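Local coordinates for protein lysozyme (Meretrix lusoria, PDB 4PJ2) that hydrolyses the beta-1,4 linkages of bacterial peptidoglycan, lysing Gram-positive cells, and also cleaves chitin, at residues E42-D47 and L67-Y72; N71-Y76 and R91-G96; L33-F38 and S53-C58. One frame throughout, in Å; residues are numbered along the deposited sequence. Where two conformers were deposited one is given.

Contact 1. Residues E42-D47 and L67-Y72; sequences EAYWID and LCVQNY
Y44 lays its phenol ring flat on that of Y72. The two planes differ by only 5° and the centroids lie 3.7 Å apart, a face-to-face stack with little offset. The closest carbons are CZ of Y44 and CG of Y72, at 3.4 Å, while CE2 of Y44 projects over the centre of the other ring. Chi1 of -170° sets CG of Y44 anti to the backbone N; at the far end of the ring OH lies 3.5 Å from V69 CA, and that hydroxyl is hydrogen-bonded to H93. At the ring edge, in its plane, sits C68 SG, 3.6 Å from Y44 CD1. The first bond of the W45 side chain heads away from the other helix, yet its CA is 3.9 Å from the same sulfur, which is tied to C48 in a disulfide. D47 closes the segment, bringing CB to 4.1 Å from Y72 CE2; its carboxylate bonds instead to Y76 and to S28 of the putative exported protein, a second chain that also bonds to Y72 OH. The helix axes cross at 70°, and the ring pair bridges them inside the experimentally defined substrate-binding site, to which Y44, W45, D47 and Y72 all belong, in this glycosyl hydrolase 22 lysozyme.

Contact 2. Residues N71-Y76 and R91-G96; sequences NYMKRY and REHNGG
Apolar contact centres on M73, whose thioether meets E92 and H93. SD lies 3.5 Å from CB of E92, and CE continues to 3.6 Å from the backbone N of H93. A bend at chi2 (-47°) places SD toward the second helix although the side chain starts out along the flank of its own. The M73 and E92 side chains run alongside each other in opposing senses, and the methyl CE ends near the plane of the imidazole, at its edge, 3.9 Å from H93 CB. The helix axes lie 10.6 Å apart and cross at 98°, nearly perpendicular, where helix 62-76 meets the end of helix 86-95 beside the substrate site, to which Y72 and H93 contribute.

No hydrogen bond joins the segments. E92 OE1 is no nearer than 3.9 Å to O and CB of Y76, while OE2 accepts a bond from the backbone N of C100. NE2 of H93 is bonded to the carbonyl of F38. At the helix terminus the chain turns at G96, with phi 88°, and Y72 OH comes within 3.7 Å of G96 CA.

Contact 3. Residues L33-F38 and S53-C58; sequences LSCGYF and SSWKSC
W55 presents the benzene side of its indole to L33 and C35. CZ2 of W55 reaches 3.3 Å from the carbonyl O of L33, which lies at the ring edge near its plane, and the neighbouring CH2 touches L33 CB at 3.6 Å. The sulfur of C35 approaches obliquely: SG is 3.7 Å from W55 CZ2 and stands 44° off the normal of the six-membered ring, a cysteine sulfur-aromatic contact. K56 touches the same sulfur with its CG, which chi1 of -65° sets anti to the carbonyl carbon and 4.0 Å from C35 SG. Beyond CG the chain stays extended, and the K56 side chain crosses that of L33 at about a right angle. There NZ of K56 lies 3.6 Å from L33 CD1, an ammonium beside a methyl, with the aliphatic CE equally near.

The elements joined are strand 32-35, the central strand of a three-stranded antiparallel sheet, and the first turn of helix 55-59. L33 and C35 direct their side chains toward the helix, whereas S34, between them, points away. C35 is held by its disulfide to C26 on the adjoining strand 26-29, against which L33 also packs.

NE1 of W55 is hydrogen-bonded to the carbonyl of I40 in strand 40-41, tying the indole to the third strand of the sheet. S54 holds the N-cap position of the helix; in the conformer given its OG is hydrogen-bonded to OG of S57 at 2.7 Å.

Contacts 1 and 2 are buried and both use helix 62-76, sharing N71 and Y72, with centres 8 Å apart; contact 3 is only partly buried, with the exposed K56 at its margin, and joins sheet to helix. None has a hydrogen bond between its own segments, so packing carries each: stacked phenols in contact 1, a thioether in contact 2, indole with sulfur and aliphatic groups in contact 3. Hydrogen bonds run between the contacts instead, two joining 1 with 2 and one joining 2 with 3 through H93. W45 packs on W55 between contacts 1 and 3. The putative exported protein touches contacts 1 and 2 but not 3.

Contact 1. Residues E42-D47 and L67-Y72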
ATOM      1  N   GLU D  42      -6.996   7.216   2.567  1.00 20.72           N
ATOM      2  CA  GLU D  42      -7.277   7.155   3.990  1.00 20.60           C
ATOM      3  C   GLU D  42      -6.054   6.717   4.803  1.00 19.37           C
ATOM      4  O   GLU D  42      -5.767   7.278   5.853  1.00 19.52           O
ATOM      5  CB  GLU D  42      -8.457   6.220   4.257  1.00 23.54           C
ATOM      6  CG  GLU D  42      -8.982   6.332   5.677  1.00 26.23           C
ATOM      7  CD  GLU D  42     -10.246   5.535   5.901  1.00 29.35           C
ATOM      8  OE1 GLU D  42     -10.602   4.720   5.024  1.00 30.94           O
ATOM      9  OE2 GLU D  42     -10.883   5.728   6.957  1.00 30.49           O
ATOM     10  N   ALA D  43      -5.334   5.708   4.319  1.00 17.76           N
ATOM     11  CA  ALA D  43      -4.164   5.201   5.030  1.00 18.08           C
ATOM     12  C   ALA D  43      -3.116   6.288   5.208  1.00 17.28           C
ATOM     13  O   ALA D  43      -2.420   6.354   6.231  1.00 17.71           O
ATOM     14  CB  ALA D  43      -3.566   4.023   4.296  1.00 18.55           C
ATOM     15  N   TYR D  44      -2.976   7.121   4.181  1.00 17.49           N
ATOM     16  CA  TYR D  44      -2.015   8.212   4.182  1.00 17.20           C
ATOM     17  C   TYR D  44      -2.416   9.231   5.241  1.00 17.45           C
ATOM     18  O   TYR D  44      -1.594   9.646   6.052  1.00 18.31           O
ATOM     19  CB  TYR D  44      -1.957   8.826   2.793  1.00 17.12           C
ATOM     20  CG  TYR D  44      -0.853   9.825   2.504  1.00 16.42           C
ATOM     21  CD1 TYR D  44      -0.881  11.100   3.048  1.00 17.81           C
ATOM     22  CD2 TYR D  44       0.147   9.532   1.595  1.00 16.95           C
ATOM     23  CE1 TYR D  44       0.099  12.028   2.742  1.00 17.85           C
ATOM     24  CE2 TYR D  44       1.133  10.458   1.274  1.00 17.09           C
ATOM     25  CZ  TYR D  44       1.106  11.697   1.862  1.00 17.57           C
ATOM     26  OH  TYR D  44       2.049  12.637   1.529  1.00 18.15           O
ATOM     27  N   TRP D  45      -3.695   9.592   5.259  1.00 18.38           N
ATOM     28  CA  TRP D  45      -4.214  10.549   6.226  1.00 19.59           C
ATOM     29  C   TRP D  45      -4.062  10.064   7.657  1.00 19.12           C
ATOM     30  O   TRP D  45      -3.699  10.835   8.546  1.00 21.24           O
ATOM     31  CB  TRP D  45      -5.685  10.869   5.934  1.00 20.20           C
ATOM     32  CG  TRP D  45      -6.253  11.884   6.865  1.00 21.45           C
ATOM     33  CD1 TRP D  45      -6.019  13.224   6.853  1.00 22.18           C
ATOM     34  CD2 TRP D  45      -7.141  11.642   7.961  1.00 22.85           C
ATOM     35  NE1 TRP D  45      -6.714  13.836   7.867  1.00 23.26           N
ATOM     36  CE2 TRP D  45      -7.411  12.886   8.562  1.00 23.88           C
ATOM     37  CE3 TRP D  45      -7.743  10.495   8.485  1.00 24.02           C
ATOM     38  CZ2 TRP D  45      -8.254  13.014   9.667  1.00 24.34           C
ATOM     39  CZ3 TRP D  45      -8.577  10.625   9.578  1.00 25.08           C
ATOM     40  CH2 TRP D  45      -8.831  11.875  10.154  1.00 25.42           C
ATOM     41  N   ILE D  46      -4.315   8.783   7.881  1.00 19.03           N
ATOM     42  CA  ILE D  46      -4.151   8.203   9.207  1.00 18.72           C
ATOM     43  C   ILE D  46      -2.696   8.360   9.665  1.00 18.61           C
ATOM     44  O   ILE D  46      -2.426   8.821  10.772  1.00 20.90           O
ATOM     45  CB  ILE D  46      -4.577   6.708   9.230  1.00 20.40           C
ATOM     46  CG1 ILE D  46      -6.101   6.604   9.094  1.00 22.24           C
ATOM     47  CG2 ILE D  46      -4.079   6.004  10.494  1.00 21.36           C
ATOM     48  CD1 ILE D  46      -6.619   5.195   8.832  1.00 24.11           C
ATOM     49  N   ASP D  47      -1.753   8.031   8.792  1.00 17.25           N
ATOM     50  CA  ASP D  47      -0.347   8.052   9.170  1.00 16.67           C
ATOM     51  C   ASP D  47       0.225   9.471   9.258  1.00 16.40           C
ATOM     52  O   ASP D  47       1.225   9.675   9.946  1.00 16.98           O
ATOM     53  CB  ASP D  47       0.482   7.252   8.180  1.00 16.44           C
ATOM     54  CG  ASP D  47       0.335   5.759   8.351  1.00 15.84           C
ATOM     55  OD1 ASP D  47      -0.366   5.279   9.275  1.00 16.51           O
ATOM     56  OD2 ASP D  47       0.967   5.046   7.545  1.00 15.18           O
ATOM     57  N   LEU D  67      -0.473  20.057   4.832  1.00 23.02           N
ATOM     58  CA  LEU D  67       0.016  19.756   6.177  1.00 23.88           C
ATOM     59  C   LEU D  67       0.177  18.251   6.318  1.00 21.97           C
ATOM     60  O   LEU D  67       1.147  17.765   6.896  1.00 20.98           O
ATOM     61  CB  LEU D  67      -0.950  20.265   7.252  1.00 25.17           C
ATOM     62  CG  LEU D  67      -0.556  19.923   8.695  1.00 27.99           C
ATOM     63  CD1 LEU D  67       0.806  20.501   9.046  1.00 29.40           C
ATOM     64  CD2 LEU D  67      -1.606  20.405   9.682  1.00 28.70           C
ATOM     65  N   CYS D  68      -0.785  17.510   5.790  1.00 21.26           N
ATOM     66  CA  CYS D  68      -0.715  16.065   5.828  1.00 20.62           C
ATOM     67  C   CYS D  68       0.536  15.577   5.097  1.00 19.70           C
ATOM     68  O   CYS D  68       1.269  14.741   5.619  1.00 19.42           O
ATOM     69  CB  CYS D  68      -1.992  15.486   5.216  1.00 20.26           C
ATOM     70  SG  CYS D  68      -2.076  13.677   5.246  1.00 20.06           S
ATOM     71  N   VAL D  69       0.801  16.115   3.910  1.00 20.05           N
ATOM     72  CA  VAL D  69       2.002  15.766   3.168  1.00 19.48           C
ATOM     73  C   VAL D  69       3.256  16.103   3.978  1.00 18.49           C
ATOM     74  O   VAL D  69       4.163  15.277   4.091  1.00 18.12           O
ATOM     75  CB  VAL D  69       2.053  16.474   1.797  1.00 19.72           C
ATOM     76  CG1 VAL D  69       3.352  16.158   1.080  1.00 19.20           C
ATOM     77  CG2 VAL D  69       0.870  16.058   0.946  1.00 20.23           C
ATOM     78  N   GLN D  70       3.302  17.298   4.566  1.00 19.21           N
ATOM     79  CA  GLN D  70       4.429  17.676   5.419  1.00 19.28           C
ATOM     80  C   GLN D  70       4.636  16.675   6.562  1.00 18.15           C
ATOM     81  O   GLN D  70       5.771  16.264   6.839  1.00 18.23           O
ATOM     82  CB  GLN D  70       4.234  19.081   5.997  1.00 20.34           C
ATOM     83  CG  GLN D  70       4.298  20.203   4.976  1.00 20.40           C
ATOM     84  CD  GLN D  70       5.710  20.527   4.516  1.00 20.38           C
ATOM     85  OE1 GLN D  70       6.635  19.742   4.689  1.00 20.70           O
ATOM     86  NE2 GLN D  70       5.876  21.702   3.931  1.00 22.29           N
ATOM     87  N   ASN D  71       3.555  16.308   7.242  1.00 17.53           N
ATOM     88  CA  ASN D  71       3.633  15.355   8.349  1.00 17.22           C
ATOM     89  C   ASN D  71       4.047  13.967   7.878  1.00 15.32           C
ATOM     90  O   ASN D  71       4.790  13.290   8.568  1.00 15.64           O
ATOM     91  CB  ASN D  71       2.306  15.218   9.091  1.00 19.59           C
ATOM     92  CG  ASN D  71       1.934  16.446   9.878  1.00 22.49           C
ATOM     93  OD1 ASN D  71       2.749  17.337  10.094  1.00 22.71           O
ATOM     94  ND2 ASN D  71       0.700  16.484  10.344  1.00 23.91           N
ATOM     95  N   TYR D  72       3.549  13.532   6.722  1.00 16.00           N
ATOM     96  CA  TYR D  72       3.915  12.246   6.151  1.00 14.49           C
ATOM     97  C   TYR D  72       5.411  12.174   5.861  1.00 13.72           C
ATOM     98  O   TYR D  72       6.074  11.185   6.191  1.00 13.96           O
ATOM     99  CB  TYR D  72       3.125  12.015   4.875  1.00 15.33           C
ATOM    100  CG  TYR D  72       3.046  10.569   4.442  1.00 14.82           C
ATOM    101  CD1 TYR D  72       3.919  10.045   3.497  1.00 15.59           C
ATOM    102  CD2 TYR D  72       2.063   9.731   4.951  1.00 15.31           C
ATOM    103  CE1 TYR D  72       3.815   8.721   3.077  1.00 16.12           C
ATOM    104  CE2 TYR D  72       1.964   8.404   4.541  1.00 15.66           C
ATOM    105  CZ  TYR D  72       2.840   7.902   3.611  1.00 16.15           C
ATOM    106  OH  TYR D  72       2.713   6.588   3.190  1.00 17.16           O
TER

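Contact 2. Residues N71-Y76 and R91-G96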
ATOM      1  N   ASN D  71       3.555  16.308   7.242  1.00 17.53           N
ATOM      2  CA  ASN D  71       3.633  15.355   8.349  1.00 17.22           C
ATOM      3  C   ASN D  71       4.047  13.967   7.878  1.00 15.32           C
ATOM      4  O   ASN D  71       4.790  13.290   8.568  1.00 15.64           O
ATOM      5  CB  ASN D  71       2.306  15.218   9.091  1.00 19.59           C
ATOM      6  CG  ASN D  71       1.934  16.446   9.878  1.00 22.49           C
ATOM      7  OD1 ASN D  71       2.749  17.337  10.094  1.00 22.71           O
ATOM      8  ND2 ASN D  71       0.700  16.484  10.344  1.00 23.91           N
ATOM      9  N   TYR D  72       3.549  13.532   6.722  1.00 16.00           N
ATOM     10  CA  TYR D  72       3.915  12.246   6.151  1.00 14.49           C
ATOM     11  C   TYR D  72       5.411  12.174   5.861  1.00 13.72           C
ATOM     12  O   TYR D  72       6.074  11.185   6.191  1.00 13.96           O
ATOM     13  CB  TYR D  72       3.125  12.015   4.875  1.00 15.33           C
ATOM     14  CG  TYR D  72       3.046  10.569   4.442  1.00 14.82           C
ATOM     15  CD1 TYR D  72       3.919  10.045   3.497  1.00 15.59           C
ATOM     16  CD2 TYR D  72       2.063   9.731   4.951  1.00 15.31           C
ATOM     17  CE1 TYR D  72       3.815   8.721   3.077  1.00 16.12           C
ATOM     18  CE2 TYR D  72       1.964   8.404   4.541  1.00 15.66           C
ATOM     19  CZ  TYR D  72       2.840   7.902   3.611  1.00 16.15           C
ATOM     20  OH  TYR D  72       2.713   6.588   3.190  1.00 17.16           O
ATOM     21  N   MET D  73       5.957  13.237   5.269  1.00 14.72           N
ATOM     22  CA  MET D  73       7.369  13.258   4.960  1.00 15.08           C
ATOM     23  C   MET D  73       8.205  13.325   6.239  1.00 15.49           C
ATOM     24  O   MET D  73       9.229  12.680   6.319  1.00 15.05           O
ATOM     25  CB  MET D  73       7.709  14.421   3.998  1.00 15.15           C
ATOM     26  CG  MET D  73       6.978  14.357   2.649  1.00 16.64           C
ATOM     27  SD  MET D  73       7.061  12.722   1.914  1.00 16.28           S
ATOM     28  CE  MET D  73       5.556  12.765   0.939  1.00 17.26           C
ATOM     29  N   LYS D  74       7.761  14.105   7.221  0.59 15.82           N
ATOM     30  CA  LYS D  74       8.442  14.165   8.520  0.59 16.67           C
ATOM     31  C   LYS D  74       8.503  12.784   9.170  0.59 15.54           C
ATOM     32  O   LYS D  74       9.516  12.408   9.755  0.59 16.65           O
ATOM     33  CB  LYS D  74       7.722  15.150   9.435  0.59 17.87           C
ATOM     34  CG  LYS D  74       8.344  15.330  10.804  0.59 20.53           C
ATOM     35  CD  LYS D  74       7.668  16.468  11.565  0.59 24.03           C
ATOM     36  CE  LYS D  74       8.073  16.510  13.037  0.59 26.15           C
ATOM     37  NZ  LYS D  74       7.359  17.588  13.782  0.59 27.98           N
ATOM     38  N   ARG D  75       7.420  12.031   9.056  1.00 15.03           N
ATOM     39  CA  ARG D  75       7.364  10.702   9.637  1.00 14.98           C
ATOM     40  C   ARG D  75       8.261   9.703   8.908  1.00 13.88           C
ATOM     41  O   ARG D  75       8.978   8.925   9.562  1.00 14.14           O
ATOM     42  CB  ARG D  75       5.924  10.194   9.650  1.00 15.06           C
ATOM     43  CG  ARG D  75       5.782   8.777  10.175  1.00 14.60           C
ATOM     44  CD  ARG D  75       4.336   8.424  10.411  1.00 15.53           C
ATOM     45  NE  ARG D  75       4.246   7.134  11.084  1.00 15.14           N
ATOM     46  CZ  ARG D  75       3.180   6.713  11.749  1.00 15.95           C
ATOM     47  NH1 ARG D  75       2.087   7.466  11.780  1.00 17.28           N
ATOM     48  NH2 ARG D  75       3.205   5.542  12.379  1.00 15.66           N
ATOM     49  N   TYR D  76       8.236   9.717   7.570  1.00 14.01           N
ATOM     50  CA  TYR D  76       8.799   8.610   6.803  1.00 13.90           C
ATOM     51  C   TYR D  76      10.076   8.884   6.013  1.00 13.77           C
ATOM     52  O   TYR D  76      10.875   7.977   5.809  1.00 14.90           O
ATOM     53  CB  TYR D  76       7.753   8.056   5.848  1.00 13.76           C
ATOM     54  CG  TYR D  76       6.645   7.284   6.498  1.00 13.94           C
ATOM     55  CD1 TYR D  76       6.918   6.169   7.270  1.00 13.98           C
ATOM     56  CD2 TYR D  76       5.318   7.649   6.305  1.00 14.14           C
ATOM     57  CE1 TYR D  76       5.899   5.425   7.814  1.00 13.90           C
ATOM     58  CE2 TYR D  76       4.293   6.901   6.861  1.00 14.11           C
ATOM     59  CZ  TYR D  76       4.600   5.795   7.618  1.00 14.52           C
ATOM     60  OH  TYR D  76       3.642   4.976   8.183  1.00 15.54           O
ATOM     61  N   ARG D  91       8.561  11.138  -4.654  1.00 19.03           N
ATOM     62  CA  ARG D  91       8.534   9.682  -4.780  1.00 18.20           C
ATOM     63  C   ARG D  91       7.893   8.990  -3.553  1.00 17.32           C
ATOM     64  O   ARG D  91       7.225   7.983  -3.707  1.00 18.07           O
ATOM     65  CB  ARG D  91       9.925   9.122  -5.101  1.00 19.10           C
ATOM     66  CG  ARG D  91      10.428   9.557  -6.489  1.00 20.27           C
ATOM     67  CD  ARG D  91      11.814   9.030  -6.823  1.00 21.86           C
ATOM     68  NE  ARG D  91      11.867   7.576  -6.921  1.00 22.05           N
ATOM     69  CZ  ARG D  91      12.986   6.861  -6.957  1.00 24.01           C
ATOM     70  NH1 ARG D  91      14.175   7.461  -6.896  1.00 25.22           N
ATOM     71  NH2 ARG D  91      12.915   5.539  -7.024  1.00 24.00           N
ATOM     72  N   GLU D  92       8.065   9.559  -2.359  1.00 16.96           N
ATOM     73  CA  GLU D  92       7.331   9.088  -1.178  1.00 16.59           C
ATOM     74  C   GLU D  92       5.845   9.331  -1.338  1.00 16.71           C
ATOM     75  O   GLU D  92       5.022   8.505  -1.012  1.00 17.10           O
ATOM     76  CB  GLU D  92       7.806   9.825   0.081  1.00 16.77           C
ATOM     77  CG  GLU D  92       9.246   9.552   0.477  1.00 16.97           C
ATOM     78  CD  GLU D  92       9.433   8.179   1.016  1.00 16.69           C
ATOM     79  OE1 GLU D  92       9.304   8.030   2.257  1.00 16.95           O
ATOM     80  OE2 GLU D  92       9.747   7.271   0.237  1.00 16.91           O
ATOM     81  N   HIS D  93       5.510  10.498  -1.867  1.00 16.91           N
ATOM     82  CA  HIS D  93       4.115  10.811  -2.019  1.00 17.74           C
ATOM     83  C   HIS D  93       3.410   9.842  -2.966  1.00 16.97           C
ATOM     84  O   HIS D  93       2.310   9.402  -2.686  1.00 17.79           O
ATOM     85  CB  HIS D  93       3.937  12.223  -2.529  1.00 18.21           C
ATOM     86  CG  HIS D  93       2.523  12.643  -2.461  1.00 19.39           C
ATOM     87  ND1 HIS D  93       1.885  12.872  -1.265  1.00 19.18           N
ATOM     88  CD2 HIS D  93       1.580  12.790  -3.426  1.00 19.62           C
ATOM     89  CE1 HIS D  93       0.622  13.172  -1.490  1.00 21.23           C
ATOM     90  NE2 HIS D  93       0.412  13.128  -2.795  1.00 20.14           N
ATOM     91  N   ASN D  94       4.094   9.494  -4.049  1.00 16.99           N
ATOM     92  CA  ASN D  94       3.537   8.601  -5.059  1.00 16.98           C
ATOM     93  C   ASN D  94       3.606   7.134  -4.647  1.00 17.38           C
ATOM     94  O   ASN D  94       2.732   6.357  -5.000  1.00 17.83           O
ATOM     95  CB  ASN D  94       4.303   8.811  -6.371  1.00 17.97           C
ATOM     96  CG  ASN D  94       3.742   7.988  -7.517  1.00 18.93           C
ATOM     97  OD1 ASN D  94       4.463   7.230  -8.152  1.00 19.49           O
ATOM     98  ND2 ASN D  94       2.457   8.123  -7.760  1.00 19.91           N
ATOM     99  N   GLY D  95       4.652   6.781  -3.892  1.00 16.67           N
ATOM    100  CA  GLY D  95       4.956   5.384  -3.629  1.00 15.48           C
ATOM    101  C   GLY D  95       4.870   4.893  -2.201  1.00 15.83           C
ATOM    102  O   GLY D  95       5.132   3.722  -1.976  1.00 16.66           O
ATOM    103  N   GLY D  96       4.513   5.755  -1.250  1.00 14.85           N
ATOM    104  CA  GLY D  96       4.454   5.348   0.154  1.00 14.30           C
ATOM    105  C   GLY D  96       5.773   5.509   0.886  1.00 14.21           C
ATOM    106  O   GLY D  96       6.687   6.153   0.389  1.00 15.10           O
TER

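Contact 3. Residues L33-F38 and S53-C58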
ATOM      1  N   LEU D  33     -10.687   4.989  -2.490  1.00 33.69           N
ATOM      2  CA  LEU D  33     -10.828   6.406  -2.785  1.00 32.37           C
ATOM      3  C   LEU D  33      -9.536   7.181  -2.546  1.00 29.29           C
ATOM      4  O   LEU D  33      -8.846   6.966  -1.555  1.00 28.19           O
ATOM      5  CB  LEU D  33     -11.920   7.026  -1.911  1.00 33.51           C
ATOM      6  CG  LEU D  33     -13.380   6.808  -2.292  1.00 34.35           C
ATOM      7  CD1 LEU D  33     -14.288   7.402  -1.226  1.00 34.64           C
ATOM      8  CD2 LEU D  33     -13.672   7.435  -3.639  1.00 33.89           C
ATOM      9  N   SER D  34      -9.224   8.078  -3.477  1.00 28.61           N
ATOM     10  CA  SER D  34      -8.139   9.032  -3.309  0.60 28.58           C
ATOM     11  C   SER D  34      -8.741  10.409  -3.521  1.00 28.18           C
ATOM     12  O   SER D  34      -9.512  10.611  -4.469  1.00 29.10           O
ATOM     13  CB  SER D  34      -7.041   8.759  -4.328  0.60 29.58           C
ATOM     14  OG  SER D  34      -5.905   9.558  -4.084  0.60 30.06           O
ATOM     15  N   CYS D  35      -8.400  11.352  -2.652  1.00 27.57           N
ATOM     16  CA  CYS D  35      -9.116  12.615  -2.599  1.00 28.76           C
ATOM     17  C   CYS D  35      -8.253  13.863  -2.749  1.00 28.01           C
ATOM     18  O   CYS D  35      -7.146  13.949  -2.212  1.00 27.13           O
ATOM     19  CB  CYS D  35      -9.886  12.706  -1.273  1.00 30.49           C
ATOM     20  SG  CYS D  35     -11.003  11.318  -0.931  1.00 33.98           S
ATOM     21  N   GLY D  36      -8.783  14.845  -3.471  1.00 27.69           N
ATOM     22  CA  GLY D  36      -8.322  16.214  -3.330  1.00 26.78           C
ATOM     23  C   GLY D  36      -7.064  16.615  -4.058  1.00 26.79           C
ATOM     24  O   GLY D  36      -6.564  15.904  -4.936  1.00 26.16           O
ATOM     25  N   TYR D  37      -6.561  17.781  -3.658  1.00 26.78           N
ATOM     26  CA  TYR D  37      -5.398  18.424  -4.268  1.00 27.05           C
ATOM     27  C   TYR D  37      -4.200  17.506  -4.434  1.00 25.47           C
ATOM     28  O   TYR D  37      -3.495  17.574  -5.441  1.00 25.88           O
ATOM     29  CB  TYR D  37      -4.943  19.601  -3.401  1.00 28.16           C
ATOM     30  CG  TYR D  37      -5.891  20.783  -3.372  1.00 29.59           C
ATOM     31  CD1 TYR D  37      -6.883  20.883  -2.402  1.00 29.70           C
ATOM     32  CD2 TYR D  37      -5.770  21.813  -4.294  1.00 30.51           C
ATOM     33  CE1 TYR D  37      -7.743  21.973  -2.371  1.00 30.83           C
ATOM     34  CE2 TYR D  37      -6.621  22.900  -4.263  1.00 31.21           C
ATOM     35  CZ  TYR D  37      -7.601  22.971  -3.300  1.00 31.46           C
ATOM     36  OH  TYR D  37      -8.444  24.054  -3.266  1.00 33.71           O
ATOM     37  N   PHE D  38      -3.933  16.680  -3.414  1.00 25.19           N
ATOM     38  CA  PHE D  38      -2.739  15.831  -3.386  1.00 23.85           C
ATOM     39  C   PHE D  38      -3.078  14.354  -3.571  1.00 23.40           C
ATOM     40  O   PHE D  38      -2.198  13.505  -3.479  1.00 23.10           O
ATOM     41  CB  PHE D  38      -1.946  16.052  -2.086  1.00 23.38           C
ATOM     42  CG  PHE D  38      -1.273  17.391  -2.026  1.00 23.44           C
ATOM     43  CD1 PHE D  38      -1.933  18.495  -1.506  1.00 24.65           C
ATOM     44  CD2 PHE D  38       0.000  17.559  -2.547  1.00 23.72           C
ATOM     45  CE1 PHE D  38      -1.305  19.736  -1.463  1.00 25.41           C
ATOM     46  CE2 PHE D  38       0.626  18.790  -2.514  1.00 24.28           C
ATOM     47  CZ  PHE D  38      -0.031  19.882  -1.982  1.00 24.87           C
ATOM     48  N   SER D  53     -10.614  17.444  10.648  1.00 30.73           N
ATOM     49  CA  SER D  53     -11.742  16.739  11.237  0.59 30.89           C
ATOM     50  C   SER D  53     -11.897  15.323  10.696  1.00 31.39           C
ATOM     51  O   SER D  53     -12.386  14.441  11.395  1.00 32.45           O
ATOM     52  CB  SER D  53     -13.019  17.529  10.965  0.59 30.58           C
ATOM     53  OG  SER D  53     -14.122  17.011  11.689  0.59 30.98           O
ATOM     54  N   SER D  54     -11.489  15.116   9.447  1.00 31.29           N
ATOM     55  CA  SER D  54     -11.614  13.815   8.804  1.00 31.34           C
ATOM     56  C   SER D  54     -10.752  13.773   7.546  1.00 29.82           C
ATOM     57  O   SER D  54     -10.293  14.808   7.059  1.00 29.03           O
ATOM     58  CB  SER D  54     -13.073  13.539   8.442  1.00 33.11           C
ATOM     59  OG  SER D  54     -13.522  14.452   7.458  1.00 33.92           O
ATOM     60  N   TRP D  55     -10.545  12.569   7.026  1.00 29.36           N
ATOM     61  CA  TRP D  55      -9.735  12.361   5.837  1.00 28.75           C
ATOM     62  C   TRP D  55     -10.244  13.183   4.640  1.00 28.77           C
ATOM     63  O   TRP D  55      -9.499  13.963   4.045  1.00 27.95           O
ATOM     64  CB  TRP D  55      -9.715  10.864   5.542  1.00 28.85           C
ATOM     65  CG  TRP D  55      -9.459  10.469   4.145  1.00 27.95           C
ATOM     66  CD1 TRP D  55      -8.541  10.992   3.278  1.00 27.82           C
ATOM     67  CD2 TRP D  55     -10.137   9.439   3.441  1.00 27.75           C
ATOM     68  NE1 TRP D  55      -8.613  10.340   2.070  1.00 27.44           N
ATOM     69  CE2 TRP D  55      -9.589   9.381   2.148  1.00 27.79           C
ATOM     70  CE3 TRP D  55     -11.156   8.549   3.784  1.00 28.51           C
ATOM     71  CZ2 TRP D  55     -10.029   8.468   1.194  1.00 29.11           C
ATOM     72  CZ3 TRP D  55     -11.594   7.652   2.838  1.00 29.12           C
ATOM     73  CH2 TRP D  55     -11.030   7.615   1.558  1.00 29.44           C
ATOM     74  N   LYS D  56     -11.514  13.024   4.290  1.00 29.83           N
ATOM     75  CA  LYS D  56     -12.038  13.665   3.083  1.00 31.00           C
ATOM     76  C   LYS D  56     -12.105  15.186   3.206  1.00 30.99           C
ATOM     77  O   LYS D  56     -11.860  15.905   2.235  1.00 31.59           O
ATOM     78  CB  LYS D  56     -13.401  13.084   2.723  1.00 31.41           C
ATOM     79  CG  LYS D  56     -13.315  11.619   2.348  1.00 32.06           C
ATOM     80  CD  LYS D  56     -14.678  11.023   2.069  1.00 33.43           C
ATOM     81  CE  LYS D  56     -14.566   9.559   1.677  1.00 34.12           C
ATOM     82  NZ  LYS D  56     -15.891   8.901   1.588  1.00 35.17           N
ATOM     83  N   SER D  57     -12.430  15.677   4.394  1.00 30.49           N
ATOM     84  CA  SER D  57     -12.455  17.115   4.606  0.54 30.93           C
ATOM     85  C   SER D  57     -11.045  17.701   4.557  1.00 30.38           C
ATOM     86  O   SER D  57     -10.839  18.773   3.997  1.00 31.04           O
ATOM     87  CB  SER D  57     -13.153  17.471   5.920  0.54 31.86           C
ATOM     88  OG  SER D  57     -12.510  16.896   7.035  0.54 32.73           O
ATOM     89  N   CYS D  58     -10.072  16.996   5.119  1.00 29.25           N
ATOM     90  CA  CYS D  58      -8.696  17.466   5.091  1.00 28.90           C
ATOM     91  C   CYS D  58      -8.185  17.500   3.657  1.00 28.60           C
ATOM     92  O   CYS D  58      -7.551  18.470   3.229  1.00 28.58           O
ATOM     93  CB  CYS D  58      -7.819  16.549   5.943  1.00 29.47           C
ATOM     94  SG  CYS D  58      -6.135  17.105   6.093  1.00 30.78           S
TER